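Local coordinates for type IV pilus biogenesis factor PilY1 (Pseudomonas aeruginosa, PDB 3HX6), which primes type IV pilus assembly and mediates adhesion to host cells; its calcium binding and release seem essential for twitching motility and control of pilus retraction, at residues L315-A327 / S363-Q375. The protein carries 3 engineered substitutions. Numbering follows the deposited sequence.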
loop_
_atom_site.group_PDB
_atom_site.type_symbol
_atom_site.label_atom_id
_atom_site.label_comp_id
_atom_site.label_asym_id
_atom_site.label_seq_id
_atom_site.Cartn_x
_atom_site.Cartn_y
_atom_site.Cartn_z
ATOM N N LEU A 315 0.691 36.250 -7.688
ATOM C CA LEU A 315 1.723 35.933 -6.708
ATOM C C LEU A 315 3.086 36.126 -7.360
ATOM O O LEU A 315 4.053 36.532 -6.711
ATOM C CB LEU A 315 1.603 34.473 -6.260
ATOM C CG LEU A 315 2.639 33.978 -5.247
ATOM C CD1 LEU A 315 2.297 34.525 -3.850
ATOM C CD2 LEU A 315 2.636 32.459 -5.221
ATOM N N TYR A 316 3.143 35.837 -8.656
ATOM C CA TYR A 316 4.386 35.910 -9.408
ATOM C C TYR A 316 4.101 35.940 -10.915
ATOM O O TYR A 316 3.033 35.515 -11.364
ATOM C CB TYR A 316 5.224 34.670 -9.056
ATOM C CG TYR A 316 6.653 34.689 -9.539
ATOM C CD1 TYR A 316 7.025 34.056 -10.728
ATOM C CD2 TYR A 316 7.637 35.364 -8.813
ATOM C CE1 TYR A 316 8.353 34.098 -11.184
ATOM C CE2 TYR A 316 8.958 35.411 -9.258
ATOM C CZ TYR A 316 9.310 34.781 -10.436
ATOM O OH TYR A 316 10.621 34.841 -10.856
ATOM N N SER A 317 5.047 36.467 -11.688
ATOM C CA SER A 317 4.928 36.508 -13.146
ATOM C C SER A 317 6.234 35.940 -13.687
ATOM O O SER A 317 7.299 36.549 -13.546
ATOM C CB SER A 317 4.727 37.937 -13.642
ATOM O OG SER A 317 3.456 38.426 -13.265
ATOM N N ALA A 318 6.138 34.763 -14.296
ATOM C CA ALA A 318 7.290 34.052 -14.832
ATOM C C ALA A 318 7.822 34.539 -16.176
ATOM O O ALA A 318 7.093 34.597 -17.165
ATOM C CB ALA A 318 6.962 32.551 -14.927
ATOM N N VAL A 319 9.108 34.876 -16.194
ATOM C CA VAL A 319 9.791 35.314 -17.405
ATOM C C VAL A 319 11.135 34.597 -17.441
ATOM O O VAL A 319 11.717 34.302 -16.390
ATOM C CB VAL A 319 10.043 36.846 -17.419
ATOM C CG1 VAL A 319 8.714 37.589 -17.401
ATOM C CG2 VAL A 319 10.908 37.252 -16.228
ATOM N N ASP A 320 11.628 34.297 -18.637
ATOM C CA ASP A 320 12.911 33.619 -18.740
ATOM C C ASP A 320 14.048 34.565 -18.369
ATOM O O ASP A 320 13.814 35.671 -17.866
ATOM C CB ASP A 320 13.131 33.066 -20.152
ATOM C CG ASP A 320 12.965 34.118 -21.228
ATOM O OD1 ASP A 320 13.324 35.291 -20.983
ATOM O OD2 ASP A 320 12.485 33.764 -22.324
ATOM N N SER A 321 15.276 34.113 -18.617
ATOM C CA SER A 321 16.487 34.878 -18.322
ATOM C C SER A 321 16.503 36.216 -19.051
ATOM O O SER A 321 16.966 37.216 -18.512
ATOM C CB SER A 321 17.725 34.083 -18.750
ATOM O OG SER A 321 17.619 32.725 -18.381
ATOM N N ALA A 322 16.003 36.221 -20.283
ATOM C CA ALA A 322 15.979 37.430 -21.100
ATOM C C ALA A 322 14.804 38.350 -20.781
ATOM O O ALA A 322 14.756 39.484 -21.255
ATOM C CB ALA A 322 15.959 37.052 -22.578
ATOM N N GLY A 323 13.856 37.863 -19.986
ATOM C CA GLY A 323 12.714 38.682 -19.629
ATOM C C GLY A 323 11.434 38.381 -20.384
ATOM O O GLY A 323 10.448 39.096 -20.234
ATOM N N ALA A 324 11.444 37.330 -21.197
ATOM C CA ALA A 324 10.269 36.942 -21.972
ATOM C C ALA A 324 9.341 36.065 -21.134
ATOM O O ALA A 324 9.794 35.169 -20.417
ATOM C CB ALA A 324 10.697 36.196 -23.226
ATOM N N ALA A 325 8.043 36.336 -21.235
ATOM C CA ALA A 325 7.015 35.609 -20.498
ATOM C C ALA A 325 7.062 34.110 -20.746
ATOM O O ALA A 325 7.281 33.673 -21.867
ATOM C CB ALA A 325 5.638 36.147 -20.879
ATOM N N GLN A 326 6.837 33.326 -19.695
ATOM C CA GLN A 326 6.835 31.868 -19.793
ATOM C C GLN A 326 5.456 31.337 -19.426
ATOM O O GLN A 326 5.019 31.474 -18.287
ATOM C CB GLN A 326 7.852 31.264 -18.831
ATOM C CG GLN A 326 9.292 31.545 -19.171
ATOM C CD GLN A 326 10.208 31.164 -18.037
ATOM O OE1 GLN A 326 11.205 30.462 -18.231
ATOM N NE2 GLN A 326 9.876 31.627 -16.836
ATOM N N ALA A 327 4.779 30.720 -20.385
ATOM C CA ALA A 327 3.456 30.174 -20.135
ATOM C C ALA A 327 3.509 29.087 -19.070
ATOM O O ALA A 327 4.498 28.357 -18.958
ATOM C CB ALA A 327 2.882 29.599 -21.423
ATOM N N SER A 363 14.853 28.643 -27.981
ATOM C CA SER A 363 15.301 30.031 -27.953
ATOM C C SER A 363 15.399 30.521 -26.517
ATOM O O SER A 363 15.971 31.578 -26.241
ATOM C CB SER A 363 14.317 30.921 -28.715
ATOM O OG SER A 363 13.086 31.027 -28.014
ATOM N N ARG A 364 14.835 29.741 -25.604
ATOM C CA ARG A 364 14.826 30.094 -24.190
ATOM C C ARG A 364 14.563 28.857 -23.349
ATOM O O ARG A 364 14.091 27.837 -23.850
ATOM C CB ARG A 364 13.729 31.137 -23.927
ATOM C CG ARG A 364 12.668 31.177 -25.027
ATOM C CD ARG A 364 11.276 30.849 -24.528
ATOM N NE ARG A 364 10.878 31.803 -23.509
ATOM C CZ ARG A 364 9.630 32.024 -23.123
ATOM N NH1 ARG A 364 8.620 31.357 -23.670
ATOM N NH2 ARG A 364 9.407 32.928 -22.186
ATOM N N ALA A 365 14.871 28.959 -22.065
ATOM C CA ALA A 365 14.661 27.857 -21.146
ATOM C C ALA A 365 13.329 28.007 -20.432
ATOM O O ALA A 365 12.866 29.124 -20.192
ATOM C CB ALA A 365 15.781 27.823 -20.120
ATOM N N GLN A 366 12.704 26.876 -20.125
ATOM C CA GLN A 366 11.469 26.881 -19.365
ATOM C C GLN A 366 11.999 26.764 -17.938
ATOM O O GLN A 366 13.165 26.413 -17.740
ATOM C CB GLN A 366 10.573 25.705 -19.749
ATOM C CG GLN A 366 9.957 25.868 -21.131
ATOM C CD GLN A 366 9.327 27.239 -21.330
ATOM O OE1 GLN A 366 8.526 27.697 -20.512
ATOM N NE2 GLN A 366 9.687 27.901 -22.421
ATOM N N THR A 367 11.163 27.030 -16.946
ATOM C CA THR A 367 11.665 27.047 -15.583
ATOM C C THR A 367 10.747 26.460 -14.524
ATOM O O THR A 367 9.530 26.435 -14.692
ATOM C CB THR A 367 11.970 28.523 -15.195
ATOM O OG1 THR A 367 12.746 29.135 -16.237
ATOM C CG2 THR A 367 12.717 28.611 -13.880
ATOM N N LEU A 368 11.351 25.991 -13.434
ATOM C CA LEU A 368 10.609 25.468 -12.289
ATOM C C LEU A 368 10.818 26.518 -11.206
ATOM O O LEU A 368 11.956 26.897 -10.922
ATOM C CB LEU A 368 11.176 24.136 -11.800
ATOM C CG LEU A 368 10.347 23.539 -10.651
ATOM C CD1 LEU A 368 8.924 23.250 -11.148
ATOM C CD2 LEU A 368 11.013 22.252 -10.133
ATOM N N TYR A 369 9.729 26.993 -10.613
ATOM C CA TYR A 369 9.810 28.013 -9.575
ATOM C C TYR A 369 9.249 27.553 -8.246
ATOM O O TYR A 369 8.335 26.732 -8.193
ATOM C CB TYR A 369 9.026 29.274 -9.975
ATOM C CG TYR A 369 9.538 29.992 -11.199
ATOM C CD1 TYR A 369 9.012 29.722 -12.460
ATOM C CD2 TYR A 369 10.546 30.953 -11.094
ATOM C CE1 TYR A 369 9.472 30.390 -13.590
ATOM C CE2 TYR A 369 11.020 31.627 -12.219
ATOM C CZ TYR A 369 10.479 31.343 -13.461
ATOM O OH TYR A 369 10.940 32.001 -14.575
ATOM N N GLY A 370 9.803 28.123 -7.181
ATOM C CA GLY A 370 9.345 27.856 -5.834
ATOM C C GLY A 370 9.179 29.239 -5.223
ATOM O O GLY A 370 10.166 29.876 -4.863
ATOM N N ILE A 371 7.939 29.713 -5.114
ATOM C CA ILE A 371 7.669 31.043 -4.571
ATOM C C ILE A 371 7.007 31.022 -3.194
ATOM O O ILE A 371 6.025 30.325 -2.969
ATOM C CB ILE A 371 6.758 31.852 -5.520
ATOM C CG1 ILE A 371 7.398 31.951 -6.904
ATOM C CG2 ILE A 371 6.511 33.246 -4.937
ATOM C CD1 ILE A 371 8.744 32.645 -6.923
ATOM N N TRP A 372 7.534 31.818 -2.277
ATOM C CA TRP A 372 6.987 31.864 -0.931
ATOM C C TRP A 372 5.731 32.721 -0.821
ATOM O O TRP A 372 5.775 33.922 -1.057
ATOM C CB TRP A 372 8.042 32.399 0.035
ATOM C CG TRP A 372 7.691 32.272 1.487
ATOM C CD1 TRP A 372 6.608 31.633 2.024
ATOM C CD2 TRP A 372 8.470 32.739 2.594
ATOM N NE1 TRP A 372 6.670 31.670 3.394
ATOM C CE2 TRP A 372 7.803 32.341 3.772
ATOM C CE3 TRP A 372 9.672 33.452 2.703
ATOM C CZ2 TRP A 372 8.299 32.632 5.052
ATOM C CZ3 TRP A 372 10.168 33.745 3.978
ATOM C CH2 TRP A 372 9.478 33.333 5.133
ATOM N N ASP A 373 4.609 32.091 -0.489
ATOM C CA ASP A 373 3.364 32.823 -0.273
ATOM C C ASP A 373 3.318 32.890 1.255
ATOM O O ASP A 373 3.075 31.882 1.905
ATOM C CB ASP A 373 2.154 32.036 -0.785
ATOM C CG ASP A 373 0.852 32.797 -0.607
ATOM O OD1 ASP A 373 0.863 33.837 0.092
ATOM O OD2 ASP A 373 -0.182 32.356 -1.157
ATOM N N GLN A 374 3.564 34.068 1.824
ATOM C CA GLN A 374 3.583 34.210 3.280
ATOM C C GLN A 374 2.249 34.578 3.910
ATOM O O GLN A 374 2.156 34.729 5.129
ATOM C CB GLN A 374 4.605 35.270 3.685
ATOM C CG GLN A 374 5.934 35.169 2.979
ATOM C CD GLN A 374 6.955 36.111 3.580
ATOM O OE1 GLN A 374 7.856 36.584 2.898
ATOM N NE2 GLN A 374 6.819 36.378 4.869
ATOM N N GLN A 375 1.217 34.716 3.089
ATOM C CA GLN A 375 -0.100 35.114 3.586
ATOM C C GLN A 375 -1.132 34.026 3.332
ATOM O O GLN A 375 -2.088 34.235 2.597
ATOM C CB GLN A 375 -0.531 36.400 2.883
ATOM C CG GLN A 375 0.497 37.514 2.982
ATOM C CD GLN A 375 0.092 38.741 2.189
ATOM O OE1 GLN A 375 0.205 38.773 0.961
ATOM N NE2 GLN A 375 -0.400 39.752 2.885
HETATM O O HOH W 1 10.773 34.662 -13.507
HETATM O O HOH W 2 6.129 28.168 -21.877
HETATM O O HOH W 3 5.377 31.115 -23.352
#
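Y316 and Y369 meet obliquely, their ring planes turned 48° apart and their centroids separated by 5.1 Å, with CE1 of Y316 over one face of Y369. T367 CG2 covers the opposite face. I371 sends CD1 over the Y316 ring, 3.8 Å from its centroid and 24° off the normal, a CH-pi contact; Y316 carries CG anti to its N (chi1 -169°), which places its ring beside both I371 and Y369. L315 CG packs on I371 CG2 at 4.0 Å. The phenol ends converge on one water, hydrogen-bonded to both hydroxyls and to V319 N. At the Y369 edge, Q326 NE2 donates to Y369 OH, modelled at a doubtfully short 2.5 Å, with the oxygen near the amide plane; the extended Q326 chain carries the amide there. Strand 307-317 ends one four-stranded antiparallel blade of the beta-propeller in this C-terminal part of PilY1, whereas 367-373 belongs to the next sheet, consistent with blade-to-blade packing. L392 of that second sheet touches Y316, Y369 and I371. In the loop preceding strand 367-373, R364 NE donates to D320 OD2 at 2.8 Å in a salt bridge; D320 OD2 accepts through its anti lone pair, with the carboxylate almost perpendicular to the guanidinium. D320 OD1 accepts from A324 N at 2.8 Å, just past the type I turn D320-G323. At the far end, D373, whose CG lies beside L315 CD1, hydrogen-bonds through OD2 to Y269 OH and forms a salt bridge with R279.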